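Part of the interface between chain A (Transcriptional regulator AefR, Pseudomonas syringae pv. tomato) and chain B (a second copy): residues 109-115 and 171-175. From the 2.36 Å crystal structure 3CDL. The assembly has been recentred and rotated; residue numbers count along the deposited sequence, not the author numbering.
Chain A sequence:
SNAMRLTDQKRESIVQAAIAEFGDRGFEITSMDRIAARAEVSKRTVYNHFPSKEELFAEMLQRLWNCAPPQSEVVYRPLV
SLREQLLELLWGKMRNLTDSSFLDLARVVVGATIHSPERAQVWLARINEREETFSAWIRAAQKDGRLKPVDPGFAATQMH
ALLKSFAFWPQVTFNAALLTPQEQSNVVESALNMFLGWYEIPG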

# COMPACT_ATOMS: atom_id res chain seq x y z
N VAL A 109 0.92 3.11 -11.98
CA VAL A 109 1.68 1.87 -11.86
C VAL A 109 1.07 0.86 -10.85
O VAL A 109 0.94 -0.34 -11.17
N VAL A 110 0.73 1.35 -9.64
CA VAL A 110 0.04 0.52 -8.65
C VAL A 110 -1.30 0.03 -9.23
O VAL A 110 -1.64 -1.15 -9.08
N GLY A 111 -2.04 0.92 -9.88
CA GLY A 111 -3.35 0.55 -10.42
C GLY A 111 -3.27 -0.46 -11.56
O GLY A 111 -4.17 -1.31 -11.73
N ALA A 112 -2.19 -0.38 -12.33
CA ALA A 112 -2.05 -1.22 -13.50
C ALA A 112 -1.70 -2.68 -13.13
O ALA A 112 -1.88 -3.60 -13.94
N THR A 113 -1.17 -2.89 -11.93
CA THR A 113 -0.79 -4.24 -11.52
C THR A 113 -1.89 -4.91 -10.69
O THR A 113 -2.02 -6.12 -10.74
N ILE A 114 -2.69 -4.14 -9.97
CA ILE A 114 -3.87 -4.75 -9.33
C ILE A 114 -4.89 -5.12 -10.40
O ILE A 114 -5.42 -6.26 -10.41
N HIS A 115 -5.14 -4.18 -11.34
CA HIS A 115 -6.10 -4.39 -12.42
C HIS A 115 -5.63 -5.50 -13.38
O HIS A 115 -6.45 -6.08 -14.10
N GLN B 171 0.63 -8.65 -1.60
CA GLN B 171 -0.39 -9.57 -2.06
C GLN B 171 -1.48 -8.85 -2.86
O GLN B 171 -1.99 -9.37 -3.87
N VAL B 172 -1.81 -7.64 -2.41
CA VAL B 172 -2.86 -6.84 -3.00
C VAL B 172 -2.34 -6.24 -4.30
O VAL B 172 -3.07 -6.14 -5.28
N THR B 173 -1.08 -5.84 -4.33
CA THR B 173 -0.60 -5.08 -5.49
C THR B 173 0.07 -5.96 -6.54
O THR B 173 -0.05 -5.70 -7.73
N PHE B 174 0.76 -7.01 -6.11
CA PHE B 174 1.55 -7.83 -7.03
C PHE B 174 1.07 -9.27 -7.10
O PHE B 174 1.72 -10.10 -7.73
N ASN B 175 -0.06 -9.56 -6.47
CA ASN B 175 -0.46 -10.95 -6.18
C ASN B 175 0.73 -11.77 -5.73
O ASN B 175 1.10 -12.75 -6.37

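The contact between the two copies of AefR in this region is small, burying 210 Å² in total, and it brings a helical segment of chain A against the last part of a helix in chain B. The backbones approach most closely where Ile A114 faces Thr B173, whose CA atoms lie 5.1 Å apart. The packing is organised around Thr B173, which has the largest covered area of any residue in the two stretches, and around Thr A113, the residue of chain A that contributes most.

A single hydrogen bond joins the stretches. Thr A113 points its CA-to-CB bond toward chain B and, in the p rotamer (chi1 72°), carries its hydroxyl to the backbone of the partner: OG1 of Thr A113 donates to the carbonyl O of Thr B173 at 2.7 Å. The direction follows from the acceptor, since a carbonyl oxygen has no proton to give. The acceptor lies two residues before Asn B175, which leaves helical phi/psi with a positive phi. N of Ile A114 lies 3.8 Å from O of Thr B173, but its N-H is directed into its own helix, where N is hydrogen-bonded to O of Val A110 at 3.3 Å. The hydroxyl of Thr B173 does not take part in the cross-chain bond; its OG1 is hydrogen-bonded to a residue adjoining the stretch.

Van der Waals contacts flank this hydrogen bond. Thr B173, also in the p rotamer (chi1 62°) and with its CA-to-CB bond directed sideways, places its methyl group against Val A110, CG2 of the threonine lying 4.0 Å from CG1 of the valine. Val A110 is in the t rotamer (chi1 180°) and likewise points sideways, so the two methyls meet without either CA-to-CB bond aiming directly across the contact. One turn further along, Ile A114 has chi1 at 91°, between the usual wells, with chi2 in t. Its CG2 methyl packs over the chain B backbone, 3.8 Å from O of Val B172, while the end of the side chain, CD1, leads away from the partner. Val B172 (t, chi1 157°) is covered in part, but its side chain comes no nearer than the 5.0 Å between CG1 of Val B172 and CG2 of Ile A114.

The aromatic contribution comes from Phe B174. Its CA-to-CB bond points away from chain A, yet with chi1 in m (-65°) the ring swings back so that CD1 lies 4.0 Å from OG1 of Thr A113. The approach to the ring is oblique. The same hydroxyl thus meets the backbone of one residue and the ring of the next.

The remaining side chains make no contact here. Gly A111 has none, Ala A112 and His A115 are out of reach, and the side chain of Gln B171 is out of reach as well.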

# COMPACT_ATOMS: atom_id res chain seq x y z
CB VAL A 109 3.16 2.19 -11.53
CG1 VAL A 109 3.90 0.99 -10.93
CG2 VAL A 109 3.86 2.68 -12.77
CB VAL A 110 -0.19 1.23 -7.27
CG1 VAL A 110 -0.92 0.29 -6.32
CG2 VAL A 110 1.12 1.69 -6.61
CB ALA A 112 -0.99 -0.63 -14.42
CB THR A 113 0.66 -4.36 -10.86
OG1 THR A 113 0.70 -3.79 -9.54
CG2 THR A 113 1.75 -3.73 -11.77
CB ILE A 114 -4.52 -3.88 -8.24
CG1 ILE A 114 -5.59 -2.98 -8.81
CG2 ILE A 114 -3.48 -3.08 -7.48
CD1 ILE A 114 -6.02 -1.87 -7.86
CB HIS A 115 -6.46 -3.08 -13.17
CG HIS A 115 -7.08 -2.01 -12.31
ND1 HIS A 115 -7.12 -0.67 -12.69
CD2 HIS A 115 -7.70 -2.06 -11.10
CE1 HIS A 115 -7.72 0.04 -11.75
NE2 HIS A 115 -8.07 -0.78 -10.77
CB GLN B 171 -0.99 -10.34 -0.87
CG GLN B 171 -0.06 -11.36 -0.25
CD GLN B 171 1.01 -10.74 0.66
OE1 GLN B 171 0.92 -9.59 1.03
NE2 GLN B 171 2.03 -11.52 1.01
CB VAL B 172 -3.38 -5.74 -2.01
CG1 VAL B 172 -4.03 -4.57 -2.74
CG2 VAL B 172 -4.33 -6.32 -0.98
CB THR B 173 0.31 -3.87 -5.07
OG1 THR B 173 1.47 -4.36 -4.39
CG2 THR B 173 -0.42 -2.98 -4.12
CB PHE B 174 3.04 -7.80 -6.64
CG PHE B 174 3.68 -6.44 -6.77
CD1 PHE B 174 3.83 -5.84 -8.03
CD2 PHE B 174 4.16 -5.76 -5.64
CE1 PHE B 174 4.43 -4.58 -8.16
CE2 PHE B 174 4.75 -4.49 -5.77
CZ PHE B 174 4.88 -3.90 -7.03
CB ASN B 175 -1.18 -11.61 -7.36
CG ASN B 175 -2.70 -11.65 -7.17
OD1 ASN B 175 -3.42 -10.77 -7.65
ND2 ASN B 175 -3.18 -12.66 -6.45